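Local coordinates for protein adenylate kinase (Thermus thermophilus, PDB 3CM0) that catalyses the reversible transfer of the terminal phosphate of ATP to AMP, yielding two ADP, and so helps balance cellular adenine nucleotides, at residues 118-123 against 138-143. Numbering follows the deposited sequence.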
ATOM      1  N   GLU A 118      -0.658  -4.098 -20.900  1.00 14.62           N
ATOM      2  CA  GLU A 118      -1.074  -2.718 -20.685  1.00 15.01           C
ATOM      3  C   GLU A 118      -0.180  -2.050 -19.626  1.00 15.64           C
ATOM      4  O   GLU A 118       0.172  -0.850 -19.739  1.00 16.13           O
ATOM      5  CB  GLU A 118      -2.552  -2.651 -20.219  1.00 15.64           C
ATOM      6  CG  GLU A 118      -3.544  -3.118 -21.323  1.00 22.59           C
ATOM      7  CD  GLU A 118      -3.571  -2.181 -22.529  1.00 28.95           C
ATOM      8  OE1 GLU A 118      -2.949  -1.103 -22.463  1.00 21.58           O
ATOM      9  OE2 GLU A 118      -4.228  -2.508 -23.546  1.00 24.28           O
ATOM     10  N   LEU A 119       0.157  -2.793 -18.581  1.00 15.67           N
ATOM     11  CA  LEU A 119       1.031  -2.178 -17.569  1.00 18.66           C
ATOM     12  C   LEU A 119       2.357  -1.799 -18.229  1.00 19.31           C
ATOM     13  O   LEU A 119       2.873  -0.696 -18.025  1.00 18.85           O
ATOM     14  CB  LEU A 119       1.306  -3.143 -16.446  1.00 16.41           C
ATOM     15  CG  LEU A 119       0.175  -3.472 -15.479  1.00 22.39           C
ATOM     16  CD1 LEU A 119       0.592  -4.674 -14.658  1.00 20.76           C
ATOM     17  CD2 LEU A 119      -0.119  -2.277 -14.589  1.00 24.42           C
ATOM     18  N   VAL A 120       2.917  -2.710 -19.018  1.00 14.83           N
ATOM     19  CA  VAL A 120       4.178  -2.423 -19.691  1.00 17.52           C
ATOM     20  C   VAL A 120       4.054  -1.224 -20.631  1.00 23.31           C
ATOM     21  O   VAL A 120       4.907  -0.326 -20.638  1.00 21.48           O
ATOM     22  CB  VAL A 120       4.655  -3.648 -20.500  1.00 19.37           C
ATOM     23  CG1 VAL A 120       5.902  -3.280 -21.298  1.00 20.08           C
ATOM     24  CG2 VAL A 120       4.936  -4.810 -19.571  1.00 18.68           C
ATOM     25  N   ARG A 121       2.989  -1.184 -21.432  1.00 19.24           N
ATOM     26  CA  ARG A 121       2.802  -0.057 -22.343  1.00 21.33           C
ATOM     27  C   ARG A 121       2.748   1.261 -21.574  1.00 18.08           C
ATOM     28  O   ARG A 121       3.391   2.250 -21.954  1.00 22.07           O
ATOM     29  CB  ARG A 121       1.491  -0.201 -23.142  1.00 21.20           C
ATOM     30  CG  ARG A 121       1.518  -1.254 -24.199  1.00 26.85           C
ATOM     31  CD  ARG A 121       0.111  -1.433 -24.772  1.00 26.55           C
ATOM     32  NE  ARG A 121      -0.175  -0.484 -25.846  1.00 46.54           N
ATOM     33  CZ  ARG A 121      -1.311   0.195 -25.965  1.00 44.29           C
ATOM     34  NH1 ARG A 121      -2.280   0.042 -25.072  1.00 48.89           N
ATOM     35  NH2 ARG A 121      -1.483   1.022 -26.989  1.00 45.03           N
ATOM     36  N   ARG A 122       1.984   1.273 -20.493  1.00 19.57           N
ATOM     37  CA  ARG A 122       1.832   2.477 -19.680  1.00 18.85           C
ATOM     38  C   ARG A 122       3.148   2.954 -19.124  1.00 23.40           C
ATOM     39  O   ARG A 122       3.497   4.139 -19.280  1.00 24.61           O
ATOM     40  CB  ARG A 122       0.927   2.226 -18.493  1.00 22.57           C
ATOM     41  CG  ARG A 122      -0.500   2.005 -18.838  1.00 30.78           C
ATOM     42  CD  ARG A 122      -1.298   1.744 -17.587  1.00 34.22           C
ATOM     43  NE  ARG A 122      -2.703   1.529 -17.919  1.00 37.56           N
ATOM     44  CZ  ARG A 122      -3.636   1.237 -17.027  1.00 36.29           C
ATOM     45  NH1 ARG A 122      -3.324   1.120 -15.743  1.00 32.57           N
ATOM     46  NH2 ARG A 122      -4.883   1.052 -17.427  1.00 42.82           N
ATOM     47  N   ILE A 123       3.862   2.038 -18.471  1.00 22.53           N
ATOM     48  CA  ILE A 123       5.135   2.376 -17.854  1.00 26.92           C
ATOM     49  C   ILE A 123       6.142   2.876 -18.893  1.00 30.10           C
ATOM     50  O   ILE A 123       6.789   3.924 -18.690  1.00 26.38           O
ATOM     51  CB  ILE A 123       5.696   1.165 -17.113  1.00 23.60           C
ATOM     52  CG1 ILE A 123       4.771   0.815 -15.938  1.00 24.37           C
ATOM     53  CG2 ILE A 123       7.121   1.470 -16.628  1.00 21.44           C
ATOM     54  CD1 ILE A 123       5.062  -0.523 -15.296  1.00 19.84           C
ATOM     55  N   GLU A 138      12.516  -5.284 -20.959  1.00 30.26           N
ATOM     56  CA  GLU A 138      13.099  -6.291 -20.095  1.00 32.46           C
ATOM     57  C   GLU A 138      13.051  -5.905 -18.628  1.00 29.87           C
ATOM     58  O   GLU A 138      12.528  -6.658 -17.809  1.00 32.05           O
ATOM     59  CB  GLU A 138      14.559  -6.550 -20.494  1.00 46.70           C
ATOM     60  CG  GLU A 138      15.318  -7.501 -19.560  1.00 50.90           C
ATOM     61  CD  GLU A 138      15.070  -8.971 -19.872  1.00 62.95           C
ATOM     62  OE1 GLU A 138      15.278  -9.376 -21.039  1.00 70.22           O
ATOM     63  OE2 GLU A 138      14.681  -9.723 -18.955  1.00 56.51           O
ATOM     64  N   THR A 139      13.594  -4.737 -18.282  1.00 28.57           N
ATOM     65  CA  THR A 139      13.615  -4.315 -16.882  1.00 34.93           C
ATOM     66  C   THR A 139      12.219  -4.180 -16.272  1.00 32.36           C
ATOM     67  O   THR A 139      12.014  -4.521 -15.098  1.00 25.03           O
ATOM     68  CB  THR A 139      14.381  -2.979 -16.684  1.00 41.04           C
ATOM     69  OG1 THR A 139      13.771  -1.944 -17.457  1.00 41.39           O
ATOM     70  CG2 THR A 139      15.831  -3.130 -17.108  1.00 37.95           C
ATOM     71  N   VAL A 140      11.270  -3.681 -17.060  1.00 25.71           N
ATOM     72  CA  VAL A 140       9.908  -3.525 -16.560  1.00 27.56           C
ATOM     73  C   VAL A 140       9.266  -4.894 -16.321  1.00 25.53           C
ATOM     74  O   VAL A 140       8.683  -5.122 -15.264  1.00 23.10           O
ATOM     75  CB  VAL A 140       9.045  -2.678 -17.521  1.00 24.27           C
ATOM     76  CG1 VAL A 140       7.569  -2.699 -17.066  1.00 20.19           C
ATOM     77  CG2 VAL A 140       9.566  -1.231 -17.549  1.00 29.15           C
ATOM     78  N   ARG A 141       9.372  -5.819 -17.273  1.00 22.31           N
ATOM     79  CA  ARG A 141       8.781  -7.135 -17.067  1.00 28.41           C
ATOM     80  C   ARG A 141       9.428  -7.859 -15.894  1.00 26.28           C
ATOM     81  O   ARG A 141       8.780  -8.646 -15.203  1.00 23.94           O
ATOM     82  CB  ARG A 141       8.898  -8.015 -18.317  1.00 29.02           C
ATOM     83  CG  ARG A 141       7.972  -7.629 -19.453  1.00 30.46           C
ATOM     84  CD  ARG A 141       8.197  -8.536 -20.658  1.00 35.99           C
ATOM     85  NE  ARG A 141       7.653  -7.975 -21.890  1.00 48.23           N
ATOM     86  CZ  ARG A 141       6.360  -7.768 -22.119  1.00 55.58           C
ATOM     87  NH1 ARG A 141       5.454  -8.080 -21.196  1.00 59.21           N
ATOM     88  NH2 ARG A 141       5.971  -7.239 -23.272  1.00 48.37           N
ATOM     89  N   ARG A 142      10.711  -7.621 -15.676  1.00 28.47           N
ATOM     90  CA  ARG A 142      11.379  -8.263 -14.554  1.00 29.11           C
ATOM     91  C   ARG A 142      10.889  -7.679 -13.234  1.00 26.70           C
ATOM     92  O   ARG A 142      10.630  -8.411 -12.271  1.00 32.45           O
ATOM     93  CB  ARG A 142      12.896  -8.071 -14.648  1.00 38.97           C
ATOM     94  CG  ARG A 142      13.650  -8.869 -13.596  1.00 46.06           C
ATOM     95  CD  ARG A 142      15.130  -8.523 -13.614  1.00 69.04           C
ATOM     96  NE  ARG A 142      15.353  -7.087 -13.429  1.00 75.82           N
ATOM     97  CZ  ARG A 142      14.971  -6.400 -12.356  1.00 78.01           C
ATOM     98  NH1 ARG A 142      14.343  -7.010 -11.360  1.00 79.28           N
ATOM     99  NH2 ARG A 142      15.213  -5.096 -12.283  1.00 81.15           N
ATOM    100  N   ARG A 143      10.771  -6.360 -13.173  1.00 23.86           N
ATOM    101  CA  ARG A 143      10.285  -5.738 -11.959  1.00 30.04           C
ATOM    102  C   ARG A 143       8.860  -6.215 -11.669  1.00 31.42           C
ATOM    103  O   ARG A 143       8.484  -6.364 -10.501  1.00 23.63           O
ATOM    104  CB  ARG A 143      10.341  -4.215 -12.079  1.00 38.35           C
ATOM    105  CG  ARG A 143      11.776  -3.665 -12.072  1.00 52.91           C
ATOM    106  CD  ARG A 143      11.823  -2.177 -12.440  1.00 60.95           C
ATOM    107  NE  ARG A 143      13.172  -1.611 -12.360  1.00 60.76           N
ATOM    108  CZ  ARG A 143      13.499  -0.393 -12.786  1.00 60.43           C
ATOM    109  NH1 ARG A 143      12.574   0.387 -13.326  1.00 72.03           N
ATOM    110  NH2 ARG A 143      14.745   0.051 -12.670  1.00 64.88           N
TER
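Val140 spreads its two methyl groups over the side chain of Ile123, with two separate carbon pairs to show for it. Val140 CG1 lies 3.8 Å from Ile123 CD1, and Val140 CG2 lies at the same 3.8 Å from Ile123 CG2, the two side chains running past each other in opposite directions. With CG1 anti to the backbone N (chi1 172°) and CG2 beside that N, the two methyls of Val140 meet different branches of Ile123. CG1 also approaches Val120, 4.2 Å from Val120 CG2, which fits the register, where the CA atoms of Val120 and Val140 come within 6.6 Å.

Arg141 adds a second, more peripheral patch. Its side chain and that of Val120 cross at about a right angle, with Arg141 CG 4.1 Å from Val120 CG2, and the same methyl sits over one face of the guanidinium, 3.7 Å from Arg141 NH1. The polar end is engaged by Glu137, which forms a salt bridge to Arg141 NE; Glu116 makes only a weak, long ion pair with NH1.

The axes of segments 118-123 and 138-143 approach to 10.2 Å, with 130° between their N-to-C directions, and 214 Å² is buried in all. Helix 116-130 runs into the LID, residues 125-135, and helix 137-160 begins just after it, so the contact pairs the helices that flank the LID. Ile123 also lies near Gly14 of the predicted ATP site, placing this packing beside the nucleotide-binding loop.

No hydrogen bond or salt bridge crosses between 118-123 and 138-143. Between these two segments the contact is thus apolar packing plus a methyl over a guanidinium face, undirected contacts that could probably tolerate small shifts between the helices as the LID closes.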